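Local coordinates for protein hydrazine synthase alpha subunit (Candidatus Kuenenia stuttgartiensis, PDB 5C2V) that forms the hydrazine synthase complex with the beta and gamma subunits and condenses hydroxylamine with ammonia to yield hydrazine, using heme c, at residues 25-39 against 378-392. Numbering follows the deposited sequence.
Sequences VQGPVSQILFTQSPR and PNWNDHQPAPVYVKY. With CA (calcium ion), chain B.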
loop_
_atom_site.group_PDB
_atom_site.type_symbol
_atom_site.label_atom_id
_atom_site.label_comp_id
_atom_site.label_asym_id
_atom_site.label_seq_id
_atom_site.Cartn_x
_atom_site.Cartn_y
_atom_site.Cartn_z
ATOM N N VAL D 25 -42.715 -8.278 -13.918
ATOM C CA VAL D 25 -43.226 -7.116 -14.637
ATOM C C VAL D 25 -42.407 -6.817 -15.891
ATOM O O VAL D 25 -42.806 -6.003 -16.725
ATOM C CB VAL D 25 -43.246 -5.867 -13.728
ATOM C CG1 VAL D 25 -41.861 -5.243 -13.645
ATOM C CG2 VAL D 25 -44.268 -4.851 -14.226
ATOM N N GLN D 26 -41.265 -7.485 -16.021
ATOM C CA GLN D 26 -40.361 -7.270 -17.148
ATOM C C GLN D 26 -41.023 -7.507 -18.504
ATOM O O GLN D 26 -41.204 -6.576 -19.289
ATOM C CB GLN D 26 -39.138 -8.176 -17.020
ATOM C CG GLN D 26 -38.154 -8.032 -18.163
ATOM C CD GLN D 26 -37.288 -9.258 -18.337
ATOM O OE1 GLN D 26 -36.069 -9.199 -18.178
ATOM N NE2 GLN D 26 -37.915 -10.380 -18.668
ATOM N N GLY D 27 -41.376 -8.760 -18.774
ATOM C CA GLY D 27 -41.916 -9.138 -20.068
ATOM C C GLY D 27 -40.807 -9.547 -21.018
ATOM O O GLY D 27 -39.630 -9.349 -20.719
ATOM N N PRO D 28 -41.174 -10.130 -22.169
ATOM C CA PRO D 28 -40.195 -10.566 -23.174
ATOM C C PRO D 28 -39.416 -9.397 -23.776
ATOM O O PRO D 28 -39.947 -8.289 -23.860
ATOM C CB PRO D 28 -41.064 -11.243 -24.242
ATOM C CG PRO D 28 -42.342 -11.582 -23.547
ATOM C CD PRO D 28 -42.550 -10.489 -22.550
ATOM N N VAL D 29 -38.175 -9.645 -24.185
ATOM C CA VAL D 29 -37.360 -8.605 -24.806
ATOM C C VAL D 29 -37.069 -8.924 -26.270
ATOM O O VAL D 29 -36.270 -9.812 -26.571
ATOM C CB VAL D 29 -36.021 -8.427 -24.060
ATOM C CG1 VAL D 29 -35.142 -7.407 -24.770
ATOM C CG2 VAL D 29 -36.264 -8.026 -22.613
ATOM N N SER D 30 -37.728 -8.209 -27.178
ATOM C CA SER D 30 -37.475 -8.384 -28.607
ATOM C C SER D 30 -36.573 -7.314 -29.227
ATOM O O SER D 30 -36.188 -7.431 -30.390
ATOM C CB SER D 30 -38.804 -8.423 -29.366
ATOM O OG SER D 30 -39.498 -7.194 -29.244
ATOM N N GLN D 31 -36.218 -6.287 -28.458
ATOM C CA GLN D 31 -35.488 -5.142 -29.012
ATOM C C GLN D 31 -34.558 -4.499 -27.986
ATOM O O GLN D 31 -34.840 -4.510 -26.788
ATOM C CB GLN D 31 -36.465 -4.088 -29.553
ATOM C CG GLN D 31 -37.185 -4.480 -30.842
ATOM C CD GLN D 31 -38.038 -3.361 -31.410
ATOM O OE1 GLN D 31 -38.129 -2.277 -30.833
ATOM N NE2 GLN D 31 -38.671 -3.620 -32.550
ATOM N N ILE D 32 -33.448 -3.938 -28.459
ATOM C CA ILE D 32 -32.488 -3.286 -27.571
ATOM C C ILE D 32 -31.998 -1.946 -28.122
ATOM O O ILE D 32 -31.905 -1.754 -29.333
ATOM C CB ILE D 32 -31.257 -4.186 -27.300
ATOM C CG1 ILE D 32 -30.491 -4.464 -28.596
ATOM C CG2 ILE D 32 -31.670 -5.492 -26.630
ATOM C CD1 ILE D 32 -29.222 -5.260 -28.393
ATOM N N LEU D 33 -31.690 -1.021 -27.219
ATOM C CA LEU D 33 -31.094 0.258 -27.588
ATOM C C LEU D 33 -29.624 0.275 -27.192
ATOM O O LEU D 33 -29.273 -0.191 -26.108
ATOM C CB LEU D 33 -31.825 1.420 -26.911
ATOM C CG LEU D 33 -33.240 1.778 -27.364
ATOM C CD1 LEU D 33 -33.892 2.707 -26.355
ATOM C CD2 LEU D 33 -33.202 2.428 -28.733
ATOM N N PHE D 34 -28.762 0.805 -28.055
ATOM C CA PHE D 34 -27.358 0.942 -27.673
ATOM C C PHE D 34 -26.626 2.046 -28.431
ATOM O O PHE D 34 -27.085 2.523 -29.470
ATOM C CB PHE D 34 -26.615 -0.390 -27.846
ATOM C CG PHE D 34 -26.584 -0.902 -29.259
ATOM C CD1 PHE D 34 -25.528 -0.591 -30.101
ATOM C CD2 PHE D 34 -27.597 -1.716 -29.737
ATOM C CE1 PHE D 34 -25.491 -1.069 -31.397
ATOM C CE2 PHE D 34 -27.567 -2.197 -31.033
ATOM C CZ PHE D 34 -26.512 -1.873 -31.863
ATOM N N THR D 35 -25.483 2.447 -27.883
ATOM C CA THR D 35 -24.677 3.525 -28.438
ATOM C C THR D 35 -23.552 2.998 -29.322
ATOM O O THR D 35 -22.835 2.063 -28.952
ATOM C CB THR D 35 -24.063 4.395 -27.320
ATOM O OG1 THR D 35 -25.099 4.861 -26.446
ATOM C CG2 THR D 35 -23.324 5.589 -27.907
ATOM N N GLN D 36 -23.410 3.606 -30.495
ATOM C CA GLN D 36 -22.298 3.325 -31.392
ATOM C C GLN D 36 -21.383 4.539 -31.482
ATOM O O GLN D 36 -21.830 5.641 -31.810
ATOM C CB GLN D 36 -22.803 2.943 -32.783
ATOM C CG GLN D 36 -23.520 1.608 -32.845
ATOM C CD GLN D 36 -23.958 1.252 -34.252
ATOM O OE1 GLN D 36 -24.243 2.130 -35.066
ATOM N NE2 GLN D 36 -24.006 -0.042 -34.547
ATOM N N SER D 37 -20.103 4.332 -31.192
ATOM C CA SER D 37 -19.124 5.411 -31.231
ATOM C C SER D 37 -18.038 5.116 -32.260
ATOM O O SER D 37 -17.687 3.961 -32.470
ATOM C CB SER D 37 -18.500 5.620 -29.849
ATOM O OG SER D 37 -19.471 6.050 -28.911
ATOM N N PRO D 38 -17.510 6.159 -32.916
ATOM C CA PRO D 38 -16.400 5.944 -33.851
ATOM C C PRO D 38 -15.199 5.370 -33.111
ATOM O O PRO D 38 -15.027 5.703 -31.938
ATOM C CB PRO D 38 -16.102 7.351 -34.382
ATOM C CG PRO D 38 -17.333 8.152 -34.085
ATOM C CD PRO D 38 -17.892 7.578 -32.824
ATOM N N ARG D 39 -14.372 4.549 -33.752
ATOM C CA ARG D 39 -13.232 4.031 -33.017
ATOM C C ARG D 39 -12.094 5.009 -33.232
ATOM O O ARG D 39 -11.416 4.996 -34.259
ATOM C CB ARG D 39 -12.849 2.631 -33.502
ATOM C CG ARG D 39 -14.027 1.694 -33.717
ATOM C CD ARG D 39 -13.621 0.480 -34.541
ATOM N NE ARG D 39 -12.425 -0.170 -34.012
ATOM C CZ ARG D 39 -11.845 -1.230 -34.563
ATOM N NH1 ARG D 39 -12.347 -1.764 -35.669
ATOM N NH2 ARG D 39 -10.760 -1.756 -34.012
ATOM N N PRO D 378 -17.850 -3.971 -37.214
ATOM C CA PRO D 378 -16.407 -3.703 -37.249
ATOM C C PRO D 378 -16.069 -2.213 -37.344
ATOM O O PRO D 378 -14.941 -1.826 -37.039
ATOM C CB PRO D 378 -15.947 -4.442 -38.507
ATOM C CG PRO D 378 -16.946 -5.533 -38.685
ATOM C CD PRO D 378 -18.254 -4.941 -38.246
ATOM N N ASN D 379 -17.031 -1.394 -37.759
ATOM C CA ASN D 379 -16.793 0.035 -37.936
ATOM C C ASN D 379 -17.199 0.884 -36.732
ATOM O O ASN D 379 -17.017 2.101 -36.740
ATOM C CB ASN D 379 -17.529 0.541 -39.179
ATOM C CG ASN D 379 -17.023 -0.098 -40.457
ATOM O OD1 ASN D 379 -16.492 -1.209 -40.442
ATOM N ND2 ASN D 379 -17.183 0.604 -41.572
ATOM N N TRP D 380 -17.746 0.247 -35.702
ATOM C CA TRP D 380 -18.228 0.981 -34.535
ATOM C C TRP D 380 -17.878 0.311 -33.209
ATOM O O TRP D 380 -17.904 -0.912 -33.082
ATOM C CB TRP D 380 -19.750 1.160 -34.605
ATOM C CG TRP D 380 -20.239 1.959 -35.776
ATOM C CD1 TRP D 380 -20.598 1.479 -37.003
ATOM C CD2 TRP D 380 -20.446 3.377 -35.824
ATOM N NE1 TRP D 380 -21.006 2.510 -37.813
ATOM C CE2 TRP D 380 -20.922 3.685 -37.114
ATOM C CE3 TRP D 380 -20.270 4.414 -34.904
ATOM C CZ2 TRP D 380 -21.223 4.988 -37.506
ATOM C CZ3 TRP D 380 -20.570 5.708 -35.295
ATOM C CH2 TRP D 380 -21.043 5.982 -36.586
ATOM N N ASN D 381 -17.567 1.124 -32.208
ATOM C CA ASN D 381 -17.554 0.624 -30.848
ATOM C C ASN D 381 -18.998 0.555 -30.392
ATOM O O ASN D 381 -19.691 1.573 -30.322
ATOM C CB ASN D 381 -16.731 1.521 -29.923
ATOM C CG ASN D 381 -15.259 1.166 -29.924
ATOM O OD1 ASN D 381 -14.885 0.020 -30.174
ATOM N ND2 ASN D 381 -14.412 2.149 -29.637
ATOM N N ASP D 382 -19.448 -0.656 -30.092
ATOM C CA ASP D 382 -20.839 -0.886 -29.749
ATOM C C ASP D 382 -20.945 -1.106 -28.251
ATOM O O ASP D 382 -20.531 -2.146 -27.738
ATOM C CB ASP D 382 -21.386 -2.088 -30.528
ATOM C CG ASP D 382 -21.137 -1.972 -32.025
ATOM O OD1 ASP D 382 -21.533 -0.945 -32.614
ATOM O OD2 ASP D 382 -20.530 -2.895 -32.615
ATOM N N HIS D 383 -21.499 -0.123 -27.547
ATOM C CA HIS D 383 -21.535 -0.188 -26.092
ATOM C C HIS D 383 -22.794 0.450 -25.519
ATOM O O HIS D 383 -23.656 0.917 -26.261
ATOM C CB HIS D 383 -20.288 0.476 -25.498
ATOM C CG HIS D 383 -20.262 1.965 -25.640
ATOM N ND1 HIS D 383 -20.237 2.599 -26.865
ATOM C CD2 HIS D 383 -20.241 2.949 -24.709
ATOM C CE1 HIS D 383 -20.211 3.907 -26.680
ATOM N NE2 HIS D 383 -20.213 4.145 -25.381
ATOM N N GLN D 384 -22.882 0.456 -24.193
ATOM C CA GLN D 384 -24.063 0.927 -23.469
ATOM C C GLN D 384 -25.363 0.260 -23.925
ATOM O O GLN D 384 -26.302 0.949 -24.321
ATOM C CB GLN D 384 -24.194 2.447 -23.605
ATOM C CG GLN D 384 -23.143 3.235 -22.845
ATOM C CD GLN D 384 -23.288 4.732 -23.039
ATOM O OE1 GLN D 384 -23.812 5.190 -24.054
ATOM N NE2 GLN D 384 -22.824 5.503 -22.062
ATOM N N PRO D 385 -25.426 -1.084 -23.874
ATOM C CA PRO D 385 -26.681 -1.732 -24.264
ATOM C C PRO D 385 -27.800 -1.469 -23.258
ATOM O O PRO D 385 -27.597 -1.621 -22.054
ATOM C CB PRO D 385 -26.312 -3.217 -24.303
ATOM C CG PRO D 385 -25.217 -3.347 -23.310
ATOM C CD PRO D 385 -24.438 -2.059 -23.374
ATOM N N ALA D 386 -28.966 -1.076 -23.757
ATOM C CA ALA D 386 -30.122 -0.822 -22.906
ATOM C C ALA D 386 -31.369 -1.468 -23.499
ATOM O O ALA D 386 -32.092 -0.834 -24.266
ATOM C CB ALA D 386 -30.331 0.672 -22.717
ATOM N N PRO D 387 -31.619 -2.739 -23.146
ATOM C CA PRO D 387 -32.742 -3.507 -23.697
ATOM C C PRO D 387 -34.090 -2.905 -23.320
ATOM O O PRO D 387 -34.215 -2.313 -22.248
ATOM C CB PRO D 387 -32.563 -4.888 -23.063
ATOM C CG PRO D 387 -31.845 -4.618 -21.787
ATOM C CD PRO D 387 -30.908 -3.486 -22.095
ATOM N N VAL D 388 -35.085 -3.050 -24.191
ATOM C CA VAL D 388 -36.405 -2.511 -23.898
ATOM C C VAL D 388 -37.248 -3.549 -23.155
ATOM O O VAL D 388 -37.262 -4.733 -23.504
ATOM C CB VAL D 388 -37.136 -2.031 -25.185
ATOM C CG1 VAL D 388 -36.228 -1.117 -25.995
ATOM C CG2 VAL D 388 -37.609 -3.198 -26.041
ATOM N N TYR D 389 -37.916 -3.084 -22.103
ATOM C CA TYR D 389 -38.799 -3.905 -21.279
ATOM C C TYR D 389 -39.429 -3.033 -20.206
ATOM O O TYR D 389 -38.957 -1.926 -19.939
ATOM C CB TYR D 389 -38.047 -5.079 -20.635
ATOM C CG TYR D 389 -37.026 -4.690 -19.585
ATOM C CD1 TYR D 389 -35.733 -4.330 -19.943
ATOM C CD2 TYR D 389 -37.351 -4.701 -18.234
ATOM C CE1 TYR D 389 -34.796 -3.984 -18.984
ATOM C CE2 TYR D 389 -36.423 -4.360 -17.271
ATOM C CZ TYR D 389 -35.148 -3.999 -17.650
ATOM O OH TYR D 389 -34.223 -3.655 -16.690
ATOM N N VAL D 390 -40.492 -3.531 -19.587
ATOM C CA VAL D 390 -41.176 -2.774 -18.548
ATOM C C VAL D 390 -40.434 -2.892 -17.223
ATOM O O VAL D 390 -40.251 -3.989 -16.695
ATOM C CB VAL D 390 -42.630 -3.244 -18.370
ATOM C CG1 VAL D 390 -43.318 -2.431 -17.284
ATOM C CG2 VAL D 390 -43.386 -3.132 -19.685
ATOM N N LYS D 391 -40.007 -1.751 -16.691
ATOM C CA LYS D 391 -39.254 -1.723 -15.444
ATOM C C LYS D 391 -40.149 -1.410 -14.255
ATOM O O LYS D 391 -40.955 -0.480 -14.303
ATOM C CB LYS D 391 -38.127 -0.694 -15.519
ATOM C CG LYS D 391 -37.041 -1.035 -16.515
ATOM C CD LYS D 391 -36.004 0.065 -16.576
ATOM C CE LYS D 391 -34.898 -0.286 -17.544
ATOM N NZ LYS D 391 -33.905 0.815 -17.657
ATOM N N TYR D 392 -40.002 -2.188 -13.190
ATOM C CA TYR D 392 -40.719 -1.914 -11.955
ATOM C C TYR D 392 -40.183 -0.630 -11.338
ATOM O O TYR D 392 -39.008 -0.300 -11.500
ATOM C CB TYR D 392 -40.588 -3.080 -10.974
ATOM C CG TYR D 392 -41.589 -3.030 -9.843
ATOM C CD1 TYR D 392 -42.914 -3.392 -10.049
ATOM C CD2 TYR D 392 -41.211 -2.624 -8.571
ATOM C CE1 TYR D 392 -43.834 -3.349 -9.021
ATOM C CE2 TYR D 392 -42.125 -2.578 -7.535
ATOM C CZ TYR D 392 -43.435 -2.942 -7.766
ATOM O OH TYR D 392 -44.349 -2.899 -6.739
HETATM CA CA CA B . -18.118 -3.107 -32.927
#
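Leu33 and Ala386, Thr35 and His383, and Ser37 and Asn381 form hydrogen-bonded antiparallel pairs, each joined by two backbone bonds, between strands 31-37 and 381-387. A beta bulge shifts the register by one residue between the first two pairs. Val388 N bonds Gln31 O (3.0 Å), and Val390 N adds a further backbone bond to Gln26 O.

Polar side chains work at the bulge and near the calcium ion. Thr35 OG1 donates to Gln384 OE1 (2.7 Å) in the plane of the amide carbonyl, while Thr35 CB lies over the face of the His383 ring, a CH-pi contact. Ser37 OG meets that ring at its edge and is itself hydrogen-bonded to Ser57. Asp382 divides its carboxylate: OD2 binds calcium (2.4 Å) and OD1 takes a weak bond from Gln36 NE2 (3.3 Å). Gln36, extended beyond CG, sets OE1 over one face of the Trp380 indole, offset toward its rim; OE1 is also hydrogen-bonded to Arg58 NE. Trp380 O also ligates calcium (2.2 Å), with Phe358, Asp376 and Asp377 completing the site. Arg39, bent at chi3 (51°), reaches back so that NH1 bonds Pro378 O.

Among the apolar contacts, Ile32 CG2 rests on Pro387 CB (3.7 Å) and Val25 CG1 on Tyr392 CB (3.7 Å).

The N-terminal strand thus pairs with one arriving after the other five blades, as in the Velcro closure of beta-propellers. Backbone bonding carries the seam, and calcium ties Trp380 and Asp382 to residues flanking strands of the preceding blade, beside the bound trimethyl glycine that Trp380 borders.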